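Side-chain contacts in DNA polymerase III subunit beta (Pseudomonas aeruginosa, PDB 4TSZ), which encircles DNA as a sliding clamp, tethering DNA polymerases and other proteins to it and so making them processive: residues Glu9-Pro14 / Ile89-Glu94; Arg74-Ile79 / Leu98-Gly103; His176-Cys181 / Arg248-Gly253; Phe340-Ser343 / Ser348-Val351. All coordinates share one frame; numbering follows the deposited sequence. Where two conformers were deposited one is given.

From the N terminus, in contact 1, strand 88-94 returns to helix 8-19, closing a loop of 74 residues. Before it closes, contact 2 opens on helix 73-82 and joins it to strand 97-102, so the two loops cross; strands 88-94 and 97-102 are neighbours in one sheet, and both helices pack on that sheet in the N-terminal domain. Contact 3 follows in series, bringing strand 177-184 of the central domain against the loop 248-253 at the start of the C-terminal domain. Contact 4, last in the chain, closes the hairpin 337-342/349-353 across a short loop; its Leu350 and Ser348 touch Pro251 of contact 3. The two pairs lie on opposite sides of the chain's centre.

Contact 1 of 4, residues Glu9-Pro14 / Ile89-Glu94; sequences EALLKP and IDIRVE
No flat group takes part where Leu11 meets Ile89 and Ile91, so there are no faces or edges to cover: this is a meeting of branched aliphatic ends. A single methyl of the helix, Leu11 CD2, makes both contacts. It comes within 3.8 Å of Ile91 CD1, the two side chains reaching toward each other tip to tip. The same Leu11 CD2 lies 4.1 Å from Ile89 CD1, but there the side chains cross at about a right angle. Seen from Leu11 CD2, the two isoleucine methyls stand about 90° apart, so the leucine end rests in the notch between them rather than on either one alone. The leucine reaches this far because its CG is anti to the backbone N (chi1 177°), which extends the side chain away from the helix. Ile89 and Ile91, two residues apart on the strand, project on the same side of it and pack on each other: Ile89 CG2 is 3.7 Å from Ile91 CG1. No hydrogen bond joins the two segments, and all three touching residues are buried, so the contact is purely hydrophobic. Helix 8-19 here lies against the sheet that its own preceding strand, 3-7, begins: strand 3-7 pairs with 88-94, and Leu11 also packs on Ile6. Cys80 of helix 73-82 touches both Leu11 and Ile89, while Leu43 and Leu45 of strand 42-48 close on Leu11 from the eight-stranded sheet shared with the central domain, placing it in the core between helices and sheets.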
loop_
_atom_site.group_PDB
_atom_site.type_symbol
_atom_site.label_atom_id
_atom_site.label_comp_id
_atom_site.label_asym_id
_atom_site.label_seq_id
_atom_site.Cartn_x
_atom_site.Cartn_y
_atom_site.Cartn_z
ATOM N N GLU E 9 -22.735 -13.252 2.730
ATOM C CA GLU E 9 -21.459 -13.924 3.001
ATOM C C GLU E 9 -21.241 -15.171 2.159
ATOM O O GLU E 9 -20.105 -15.433 1.762
ATOM C CB GLU E 9 -21.289 -14.216 4.505
ATOM C CG GLU E 9 -21.176 -12.964 5.371
ATOM C CD GLU E 9 -22.449 -12.150 5.556
ATOM O OE1 GLU E 9 -23.552 -12.711 5.345
ATOM O OE2 GLU E 9 -22.342 -10.945 5.885
ATOM N N ALA E 10 -22.321 -15.921 1.873
ATOM C CA ALA E 10 -22.276 -17.134 1.050
ATOM C C ALA E 10 -21.906 -16.799 -0.400
ATOM O O ALA E 10 -21.160 -17.554 -1.017
ATOM C CB ALA E 10 -23.613 -17.861 1.103
ATOM N N LEU E 11 -22.397 -15.650 -0.920
ATOM C CA LEU E 11 -22.090 -15.184 -2.269
ATOM C C LEU E 11 -20.709 -14.535 -2.308
ATOM O O LEU E 11 -19.946 -14.778 -3.247
ATOM C CB LEU E 11 -23.176 -14.203 -2.769
ATOM C CG LEU E 11 -22.965 -13.552 -4.160
ATOM C CD1 LEU E 11 -22.951 -14.598 -5.281
ATOM C CD2 LEU E 11 -24.001 -12.481 -4.426
ATOM N N LEU E 12 -20.401 -13.703 -1.297
ATOM C CA LEU E 12 -19.143 -12.959 -1.203
ATOM C C LEU E 12 -17.880 -13.812 -1.252
ATOM O O LEU E 12 -16.958 -13.446 -1.985
ATOM C CB LEU E 12 -19.141 -12.021 0.016
ATOM C CG LEU E 12 -18.092 -10.911 0.066
ATOM C CD1 LEU E 12 -18.207 -9.963 -1.132
ATOM C CD2 LEU E 12 -18.196 -10.140 1.368
ATOM N N LYS E 13 -17.831 -14.933 -0.495
ATOM C CA LYS E 13 -16.658 -15.819 -0.453
ATOM C C LYS E 13 -16.196 -16.292 -1.853
ATOM O O LYS E 13 -15.101 -15.887 -2.257
ATOM C CB LYS E 13 -16.817 -16.965 0.568
ATOM N N PRO E 14 -17.016 -17.034 -2.655
ATOM C CA PRO E 14 -16.561 -17.420 -4.005
ATOM C C PRO E 14 -16.400 -16.252 -4.975
ATOM O O PRO E 14 -15.509 -16.291 -5.823
ATOM C CB PRO E 14 -17.654 -18.385 -4.478
ATOM C CG PRO E 14 -18.852 -18.012 -3.710
ATOM C CD PRO E 14 -18.352 -17.604 -2.373
ATOM N N ILE E 89 -29.951 -11.836 -0.423
ATOM C CA ILE E 89 -29.905 -11.186 -1.728
ATOM C C ILE E 89 -30.756 -11.968 -2.725
ATOM O O ILE E 89 -30.579 -13.180 -2.874
ATOM C CB ILE E 89 -28.440 -11.018 -2.226
ATOM C CG1 ILE E 89 -27.526 -10.376 -1.160
ATOM C CG2 ILE E 89 -28.378 -10.242 -3.548
ATOM C CD1 ILE E 89 -26.012 -10.561 -1.435
ATOM N N ASP E 90 -31.670 -11.266 -3.416
ATOM C CA ASP E 90 -32.470 -11.853 -4.480
ATOM C C ASP E 90 -31.830 -11.440 -5.810
ATOM O O ASP E 90 -31.625 -10.245 -6.058
ATOM C CB ASP E 90 -33.938 -11.415 -4.401
ATOM C CG ASP E 90 -34.813 -12.165 -5.391
ATOM O OD1 ASP E 90 -34.808 -11.798 -6.594
ATOM O OD2 ASP E 90 -35.477 -13.132 -4.975
ATOM N N ILE E 91 -31.463 -12.435 -6.635
ATOM C CA ILE E 91 -30.811 -12.215 -7.930
ATOM C C ILE E 91 -31.615 -12.853 -9.054
ATOM O O ILE E 91 -31.895 -14.049 -9.000
ATOM C CB ILE E 91 -29.317 -12.678 -7.925
ATOM C CG1 ILE E 91 -28.471 -11.830 -6.936
ATOM C CG2 ILE E 91 -28.712 -12.613 -9.345
ATOM C CD1 ILE E 91 -27.084 -12.377 -6.599
ATOM N N ARG E 92 -31.964 -12.061 -10.084
ATOM C CA ARG E 92 -32.688 -12.575 -11.251
ATOM C C ARG E 92 -32.273 -11.893 -12.556
ATOM O O ARG E 92 -31.808 -10.747 -12.544
ATOM C CB ARG E 92 -34.220 -12.566 -11.059
ATOM C CG ARG E 92 -34.876 -11.187 -11.045
ATOM C CD ARG E 92 -36.388 -11.257 -11.199
ATOM N NE ARG E 92 -37.057 -11.831 -10.028
ATOM C CZ ARG E 92 -37.597 -13.048 -9.986
ATOM N NH1 ARG E 92 -37.542 -13.845 -11.047
ATOM N NH2 ARG E 92 -38.189 -13.480 -8.881
ATOM N N VAL E 93 -32.436 -12.612 -13.673
ATOM C CA VAL E 93 -32.136 -12.099 -15.009
ATOM C C VAL E 93 -33.454 -11.632 -15.620
ATOM O O VAL E 93 -34.420 -12.398 -15.658
ATOM C CB VAL E 93 -31.386 -13.121 -15.909
ATOM C CG1 VAL E 93 -31.136 -12.553 -17.304
ATOM C CG2 VAL E 93 -30.069 -13.559 -15.272
ATOM N N GLU E 94 -33.500 -10.371 -16.066
ATOM C CA GLU E 94 -34.699 -9.795 -16.674
ATOM C C GLU E 94 -34.307 -8.893 -17.839
ATOM O O GLU E 94 -33.657 -7.870 -17.629
ATOM C CB GLU E 94 -35.514 -9.035 -15.616
ATOM C CG GLU E 94 -37.006 -8.995 -15.889
ATOM C CD GLU E 94 -37.810 -8.464 -14.721
ATOM O OE1 GLU E 94 -37.989 -7.227 -14.637
ATOM O OE2 GLU E 94 -38.222 -9.279 -13.863
#

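Contact 2 of 4, residues Arg74-Ile79 / Leu98-Gly103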
loop_
_atom_site.group_PDB
_atom_site.type_symbol
_atom_site.label_atom_id
_atom_site.label_comp_id
_atom_site.label_asym_id
_atom_site.label_seq_id
_atom_site.Cartn_x
_atom_site.Cartn_y
_atom_site.Cartn_z
ATOM N N ARG E 74 -16.186 -7.180 -10.736
ATOM C CA ARG E 74 -15.821 -6.180 -9.722
ATOM C C ARG E 74 -17.056 -5.456 -9.179
ATOM O O ARG E 74 -17.197 -5.333 -7.961
ATOM C CB ARG E 74 -14.760 -5.192 -10.267
ATOM C CG ARG E 74 -14.270 -4.121 -9.268
ATOM C CD ARG E 74 -13.256 -4.633 -8.256
ATOM N NE ARG E 74 -11.974 -4.974 -8.875
ATOM C CZ ARG E 74 -10.794 -4.521 -8.459
ATOM N NH1 ARG E 74 -10.718 -3.707 -7.413
ATOM N NH2 ARG E 74 -9.682 -4.883 -9.083
ATOM N N LYS E 75 -17.969 -5.033 -10.075
ATOM C CA LYS E 75 -19.206 -4.360 -9.681
ATOM C C LYS E 75 -20.080 -5.233 -8.782
ATOM O O LYS E 75 -20.509 -4.751 -7.737
ATOM C CB LYS E 75 -19.991 -3.846 -10.896
ATOM C CG LYS E 75 -19.569 -2.451 -11.313
ATOM C CD LYS E 75 -20.183 -2.084 -12.626
ATOM C CE LYS E 75 -19.595 -0.823 -13.189
ATOM N NZ LYS E 75 -19.793 -0.761 -14.660
ATOM N N LEU E 76 -20.316 -6.518 -9.160
ATOM C CA LEU E 76 -21.129 -7.433 -8.354
ATOM C C LEU E 76 -20.483 -7.696 -6.990
ATOM O O LEU E 76 -21.191 -7.699 -5.983
ATOM C CB LEU E 76 -21.448 -8.743 -9.099
ATOM C CG LEU E 76 -22.393 -9.742 -8.378
ATOM C CD1 LEU E 76 -23.828 -9.210 -8.275
ATOM C CD2 LEU E 76 -22.386 -11.097 -9.071
ATOM N N MET E 77 -19.147 -7.879 -6.959
ATOM C CA MET E 77 -18.402 -8.082 -5.717
ATOM C C MET E 77 -18.528 -6.842 -4.812
ATOM O O MET E 77 -18.840 -7.002 -3.631
ATOM C CB MET E 77 -16.935 -8.412 -6.008
ATOM C CG MET E 77 -16.162 -8.841 -4.777
ATOM S SD MET E 77 -14.377 -8.769 -5.065
ATOM N N ASP E 78 -18.336 -5.622 -5.375
ATOM C CA ASP E 78 -18.433 -4.358 -4.637
ATOM C C ASP E 78 -19.824 -4.130 -4.068
ATOM O O ASP E 78 -19.941 -3.660 -2.937
ATOM C CB ASP E 78 -17.983 -3.159 -5.492
ATOM C CG ASP E 78 -16.492 -3.094 -5.792
ATOM O OD1 ASP E 78 -15.717 -3.838 -5.147
ATOM O OD2 ASP E 78 -16.103 -2.307 -6.680
ATOM N N ILE E 79 -20.879 -4.502 -4.832
ATOM C CA ILE E 79 -22.270 -4.394 -4.385
ATOM C C ILE E 79 -22.463 -5.363 -3.208
ATOM O O ILE E 79 -22.933 -4.943 -2.150
ATOM C CB ILE E 79 -23.260 -4.635 -5.557
ATOM C CG1 ILE E 79 -23.331 -3.407 -6.486
ATOM C CG2 ILE E 79 -24.653 -5.040 -5.051
ATOM C CD1 ILE E 79 -23.769 -3.715 -7.905
ATOM N N LEU E 98 -29.171 -7.878 -14.996
ATOM C CA LEU E 98 -29.167 -8.579 -13.719
ATOM C C LEU E 98 -29.799 -7.681 -12.655
ATOM O O LEU E 98 -29.334 -6.561 -12.424
ATOM C CB LEU E 98 -27.773 -9.043 -13.282
ATOM C CG LEU E 98 -27.785 -10.098 -12.164
ATOM C CD1 LEU E 98 -27.897 -11.510 -12.742
ATOM C CD2 LEU E 98 -26.567 -9.972 -11.265
ATOM N N LEU E 99 -30.878 -8.177 -12.038
ATOM C CA LEU E 99 -31.638 -7.484 -11.012
ATOM C C LEU E 99 -31.235 -8.018 -9.646
ATOM O O LEU E 99 -31.377 -9.208 -9.368
ATOM C CB LEU E 99 -33.151 -7.668 -11.263
ATOM C CG LEU E 99 -33.849 -6.663 -12.203
ATOM C CD1 LEU E 99 -33.245 -6.657 -13.615
ATOM C CD2 LEU E 99 -35.337 -6.970 -12.310
ATOM N N VAL E 100 -30.686 -7.137 -8.815
ATOM C CA VAL E 100 -30.210 -7.456 -7.470
ATOM C C VAL E 100 -31.071 -6.697 -6.459
ATOM O O VAL E 100 -31.187 -5.471 -6.558
ATOM C CB VAL E 100 -28.693 -7.136 -7.312
ATOM C CG1 VAL E 100 -28.184 -7.539 -5.937
ATOM C CG2 VAL E 100 -27.859 -7.801 -8.407
ATOM N N LYS E 101 -31.689 -7.426 -5.516
ATOM C CA LYS E 101 -32.529 -6.859 -4.455
ATOM C C LYS E 101 -32.050 -7.377 -3.102
ATOM O O LYS E 101 -31.875 -8.585 -2.926
ATOM C CB LYS E 101 -34.015 -7.231 -4.641
ATOM C CG LYS E 101 -34.723 -6.498 -5.761
ATOM C CD LYS E 101 -36.165 -6.967 -5.876
ATOM N N ALA E 102 -31.835 -6.465 -2.149
ATOM C CA ALA E 102 -31.402 -6.809 -0.797
ATOM C C ALA E 102 -31.853 -5.701 0.143
ATOM O O ALA E 102 -31.364 -4.569 0.065
ATOM C CB ALA E 102 -29.891 -6.990 -0.742
ATOM N N GLY E 103 -32.830 -6.031 0.981
ATOM C CA GLY E 103 -33.434 -5.083 1.904
ATOM C C GLY E 103 -34.089 -3.957 1.133
ATOM O O GLY E 103 -34.889 -4.205 0.223
#
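Leu76 overlaps two strand residues with one methyl: its CD1 lies 4.1 Å from Leu98 CD2 and 4.3 Å from Val100 CG2. The Leu76 and Leu98 side chains cross at about a right angle, meeting through one branch each instead of running alongside. Leu76 does not start out pointing at the strand; placing CG opposite the backbone N (chi1 -176°) carries the branched end across to it. Leu98 CD2 and Val100 CG2 are themselves 3.8 Å apart, and together they form the small apolar patch on which Leu76 CD1 sits. One helical turn further on, Ile79 adds a looser touch, its CG2 4.4 Å from Val100 CG1, so Val100 receives a different helix residue on each of its two methyls. The short helix and strand segments run nearly parallel, 10° apart, with their axes 11.5 Å from each other, a gap bridged entirely by buried hydrocarbon and by no hydrogen bond. Around this contact, Leu15 of helix 8-19 and Val71 of strand 67-72 pack on Leu76, whereas Phe107 and Leu109 of strand 105-110 also touch Ile79. Helix 73-82 also borders the second subunit: Lys75 forms salt bridges with Glu300 and Glu302 of that subunit, and Ile79 packs on its Ile274; the contact thus sits between the sheet of the N-terminal domain and the dimer interface of the ring.

Contact 3 of 4, residues His176-Cys181 / Arg248-Gly253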
loop_
_atom_site.group_PDB
_atom_site.type_symbol
_atom_site.label_atom_id
_atom_site.label_comp_id
_atom_site.label_asym_id
_atom_site.label_seq_id
_atom_site.Cartn_x
_atom_site.Cartn_y
_atom_site.Cartn_z
ATOM N N HIS E 176 20.349 -16.754 -13.439
ATOM C CA HIS E 176 21.375 -16.224 -12.532
ATOM C C HIS E 176 21.347 -16.999 -11.214
ATOM O O HIS E 176 22.381 -17.225 -10.607
ATOM C CB HIS E 176 21.149 -14.722 -12.233
ATOM C CG HIS E 176 21.262 -13.814 -13.419
ATOM N ND1 HIS E 176 21.965 -14.179 -14.557
ATOM C CD2 HIS E 176 20.792 -12.560 -13.583
ATOM C CE1 HIS E 176 21.861 -13.150 -15.383
ATOM N NE2 HIS E 176 21.174 -12.154 -14.835
ATOM N N ARG E 177 20.151 -17.366 -10.766
ATOM C CA ARG E 177 19.926 -18.074 -9.521
ATOM C C ARG E 177 18.820 -19.096 -9.700
ATOM O O ARG E 177 18.006 -18.986 -10.618
ATOM C CB ARG E 177 19.594 -17.098 -8.372
ATOM C CG ARG E 177 18.133 -16.603 -8.372
ATOM C CD ARG E 177 18.151 -15.179 -8.745
ATOM N NE ARG E 177 16.844 -14.523 -8.798
ATOM C CZ ARG E 177 16.242 -13.946 -7.765
ATOM N NH1 ARG E 177 16.726 -14.094 -6.537
ATOM N NH2 ARG E 177 15.120 -13.263 -7.943
ATOM N N LEU E 178 18.793 -20.083 -8.806
ATOM C CA LEU E 178 17.811 -21.152 -8.837
ATOM C C LEU E 178 17.344 -21.463 -7.424
ATOM O O LEU E 178 18.130 -21.380 -6.487
ATOM C CB LEU E 178 18.441 -22.400 -9.510
ATOM C CG LEU E 178 17.595 -23.689 -9.622
ATOM C CD1 LEU E 178 17.958 -24.452 -10.859
ATOM C CD2 LEU E 178 17.751 -24.584 -8.383
ATOM N N ALA E 179 16.062 -21.834 -7.291
ATOM C CA ALA E 179 15.463 -22.290 -6.044
ATOM C C ALA E 179 14.754 -23.627 -6.315
ATOM O O ALA E 179 14.088 -23.785 -7.340
ATOM C CB ALA E 179 14.483 -21.273 -5.505
ATOM N N MET E 180 14.927 -24.586 -5.418
ATOM C CA MET E 180 14.276 -25.888 -5.516
ATOM C C MET E 180 13.853 -26.418 -4.152
ATOM O O MET E 180 14.537 -26.190 -3.156
ATOM C CB MET E 180 15.094 -26.903 -6.329
ATOM C CG MET E 180 16.315 -27.421 -5.614
ATOM S SD MET E 180 17.384 -28.501 -6.583
ATOM C CE MET E 180 16.322 -29.811 -6.885
ATOM N N CYS E 181 12.696 -27.073 -4.103
ATOM C CA CYS E 181 12.180 -27.662 -2.869
ATOM C C CYS E 181 11.569 -29.020 -3.189
ATOM O O CYS E 181 10.833 -29.129 -4.167
ATOM C CB CYS E 181 11.177 -26.736 -2.185
ATOM S SG CYS E 181 10.737 -27.252 -0.505
ATOM N N ARG E 248 22.134 -30.579 -13.968
ATOM C CA ARG E 248 23.473 -30.308 -14.496
ATOM C C ARG E 248 24.112 -29.022 -13.933
ATOM O O ARG E 248 25.338 -28.912 -13.934
ATOM C CB ARG E 248 23.463 -30.293 -16.035
ATOM N N VAL E 249 23.300 -28.058 -13.453
ATOM C CA VAL E 249 23.822 -26.796 -12.918
ATOM C C VAL E 249 23.945 -26.738 -11.389
ATOM O O VAL E 249 24.496 -25.763 -10.862
ATOM C CB VAL E 249 23.207 -25.510 -13.539
ATOM C CG1 VAL E 249 23.356 -25.509 -15.059
ATOM C CG2 VAL E 249 21.749 -25.328 -13.124
ATOM N N LEU E 250 23.453 -27.775 -10.680
ATOM C CA LEU E 250 23.550 -27.840 -9.221
ATOM C C LEU E 250 25.018 -28.088 -8.821
ATOM O O LEU E 250 25.615 -29.039 -9.323
ATOM C CB LEU E 250 22.616 -28.919 -8.629
ATOM C CG LEU E 250 21.109 -28.808 -8.972
ATOM C CD1 LEU E 250 20.326 -29.973 -8.399
ATOM C CD2 LEU E 250 20.516 -27.489 -8.502
ATOM N N PRO E 251 25.638 -27.198 -8.004
ATOM C CA PRO E 251 27.053 -27.387 -7.639
ATOM C C PRO E 251 27.261 -28.628 -6.759
ATOM O O PRO E 251 26.563 -28.817 -5.765
ATOM C CB PRO E 251 27.424 -26.057 -6.964
ATOM C CG PRO E 251 26.149 -25.551 -6.426
ATOM C CD PRO E 251 25.080 -25.985 -7.373
ATOM N N ARG E 252 28.179 -29.510 -7.170
ATOM C CA ARG E 252 28.402 -30.773 -6.463
ATOM C C ARG E 252 29.642 -30.840 -5.568
ATOM O O ARG E 252 29.559 -31.372 -4.456
ATOM C CB ARG E 252 28.372 -31.984 -7.434
ATOM C CG ARG E 252 27.237 -32.018 -8.475
ATOM C CD ARG E 252 25.891 -32.418 -7.901
ATOM N NE ARG E 252 24.857 -32.513 -8.929
ATOM C CZ ARG E 252 23.571 -32.742 -8.679
ATOM N NH1 ARG E 252 23.151 -32.926 -7.434
ATOM N NH2 ARG E 252 22.700 -32.823 -9.678
ATOM N N GLY E 253 30.777 -30.354 -6.060
ATOM C CA GLY E 253 32.046 -30.455 -5.340
ATOM C C GLY E 253 32.414 -29.408 -4.303
ATOM O O GLY E 253 33.581 -29.356 -3.901
#
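Leu250 approaches Leu178 and Met180 in two different ways. Against Met180 it comes tip to tip, with the sulfur set between its two branches: Met180 SD is 3.8 Å from Leu250 CD1 and equally 3.8 Å from Leu250 CD2. Against Leu178 it crosses at about a right angle, and only one branch from each meets, Leu178 CD2 lying 4.0 Å from Leu250 CD2. The strand thus offers Leu250 two alternate residues that project from one side of the sheet. Met180 CG takes the crowded position between the backbone N and the carbonyl carbon (chi1 73°), and from there an extended chi2 carries SD to the leucine; the bend at chi3 (-63°) then sets where CE lies. At the root of Leu250, the guanidinium of Arg252 from the same loop lays one face over its CB, 3.9 Å above the plane; Glu247 holds that arginine by a salt bridge. Val362 of strand 359-363 also packs on Leu250, and Tyr246 on Met180. With no hydrogen bond across it, the contact is an apolar seam between the central and C-terminal domains. The bound peptide uses this surface: an apolar side chain of it packs on Leu178, a modified one on Val249 and an acidic one on His176. The apolar character of Leu178, Met180 and Leu250 is consistent with a pocket for apolar peptide side chains.

Contact 4 of 4, residues Phe340-Ser343 / Ser348-Val351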
loop_
_atom_site.group_PDB
_atom_site.type_symbol
_atom_site.label_atom_id
_atom_site.label_comp_id
_atom_site.label_asym_id
_atom_site.label_seq_id
_atom_site.Cartn_x
_atom_site.Cartn_y
_atom_site.Cartn_z
ATOM N N PHE E 340 26.069 -22.384 3.731
ATOM C CA PHE E 340 26.561 -21.892 2.444
ATOM C C PHE E 340 27.672 -22.857 2.049
ATOM O O PHE E 340 28.552 -23.159 2.864
ATOM C CB PHE E 340 27.111 -20.462 2.557
ATOM C CG PHE E 340 26.070 -19.371 2.482
ATOM C CD1 PHE E 340 25.263 -19.078 3.576
ATOM C CD2 PHE E 340 25.910 -18.621 1.327
ATOM C CE1 PHE E 340 24.297 -18.068 3.503
ATOM C CE2 PHE E 340 24.965 -17.592 1.264
ATOM C CZ PHE E 340 24.158 -17.330 2.348
ATOM N N ILE E 341 27.583 -23.411 0.842
ATOM C CA ILE E 341 28.583 -24.337 0.320
ATOM C C ILE E 341 29.180 -23.672 -0.916
ATOM O O ILE E 341 28.484 -23.435 -1.902
ATOM C CB ILE E 341 28.039 -25.776 0.091
ATOM C CG1 ILE E 341 27.454 -26.363 1.410
ATOM C CG2 ILE E 341 29.144 -26.692 -0.464
ATOM C CD1 ILE E 341 26.403 -27.499 1.255
ATOM N N LEU E 342 30.451 -23.284 -0.806
ATOM C CA LEU E 342 31.164 -22.563 -1.852
ATOM C C LEU E 342 32.389 -23.344 -2.318
ATOM O O LEU E 342 32.758 -24.352 -1.706
ATOM C CB LEU E 342 31.592 -21.178 -1.318
ATOM C CG LEU E 342 30.470 -20.287 -0.783
ATOM C CD1 LEU E 342 30.861 -19.655 0.527
ATOM C CD2 LEU E 342 30.071 -19.233 -1.803
ATOM N N SER E 343 33.001 -22.881 -3.416
ATOM C CA SER E 343 34.212 -23.459 -3.971
ATOM C C SER E 343 35.170 -22.327 -4.353
ATOM O O SER E 343 35.972 -21.929 -3.510
ATOM C CB SER E 343 33.904 -24.421 -5.118
ATOM O OG SER E 343 33.217 -23.780 -6.178
ATOM N N SER E 348 29.169 -21.019 -8.394
ATOM C CA SER E 348 27.929 -20.834 -7.638
ATOM C C SER E 348 28.037 -21.119 -6.143
ATOM O O SER E 348 28.858 -21.945 -5.729
ATOM C CB SER E 348 26.844 -21.739 -8.210
ATOM O OG SER E 348 26.010 -21.040 -9.113
ATOM N N ALA E 349 27.166 -20.481 -5.351
ATOM C CA ALA E 349 27.024 -20.716 -3.924
ATOM C C ALA E 349 25.826 -21.669 -3.842
ATOM O O ALA E 349 24.866 -21.508 -4.599
ATOM C CB ALA E 349 26.685 -19.426 -3.200
ATOM N N LEU E 350 25.907 -22.679 -2.984
ATOM C CA LEU E 350 24.813 -23.603 -2.716
ATOM C C LEU E 350 24.350 -23.285 -1.304
ATOM O O LEU E 350 25.176 -23.160 -0.393
ATOM C CB LEU E 350 25.245 -25.070 -2.847
ATOM C CG LEU E 350 24.204 -26.173 -2.501
ATOM C CD1 LEU E 350 22.950 -26.114 -3.406
ATOM C CD2 LEU E 350 24.841 -27.561 -2.572
ATOM N N VAL E 351 23.040 -23.071 -1.138
ATOM C CA VAL E 351 22.477 -22.693 0.155
ATOM C C VAL E 351 21.391 -23.679 0.592
ATOM O O VAL E 351 20.553 -24.083 -0.215
ATOM C CB VAL E 351 21.996 -21.209 0.184
ATOM C CG1 VAL E 351 21.712 -20.747 1.612
ATOM C CG2 VAL E 351 23.017 -20.274 -0.467
HETATM O O HOH W 1 30.270 -24.260 -6.026
#
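Leu350 meets Ile341 first through its CB, which lies 3.7 Å from Ile341 O and also touches Ile341 CB. Beyond CG, whose position anti to the backbone N (chi1 176°) keeps the two side chains side by side and pointing the same way, the CD2 branch ends 4.1 Å from Ile341 CD1; the CD1 branch turns away from the isoleucine. Beneath them the backbones form a hydrogen-bonded antiparallel pair: Ile341 N donates to Leu350 O at 2.7 Å, and Leu350 N returns a bond to Ile341 O at 2.9 Å. The opposite face of the hairpin carries Phe340 and Val351, a non-hydrogen-bonded pair in which Val351 CG2 makes a CH-pi contact over the ring of Phe340, 4.0 Å from its centroid and offset toward the rim. Nearer the turn, Leu342 CD2 packs 3.7 Å from Ala349 CB. Where the strands part, one water bridges them, 3.0 Å from Ser343 OG and donating to Ser348 O at 2.7 Å. Strands 256-261 and 359-363 flank the hairpin in its sheet, and Ser348 and Leu350 touch Pro251, with an apolar side chain of the bound peptide also packing on Ser348. The chemistry is divided: paired backbone bonds set the register, aliphatic contact pairs Ile341 with Leu350 on one face, a CH-pi contact pairs Val351 with Phe340 on the other, and toward the turn a water bridge takes over from direct strand-to-strand bonds.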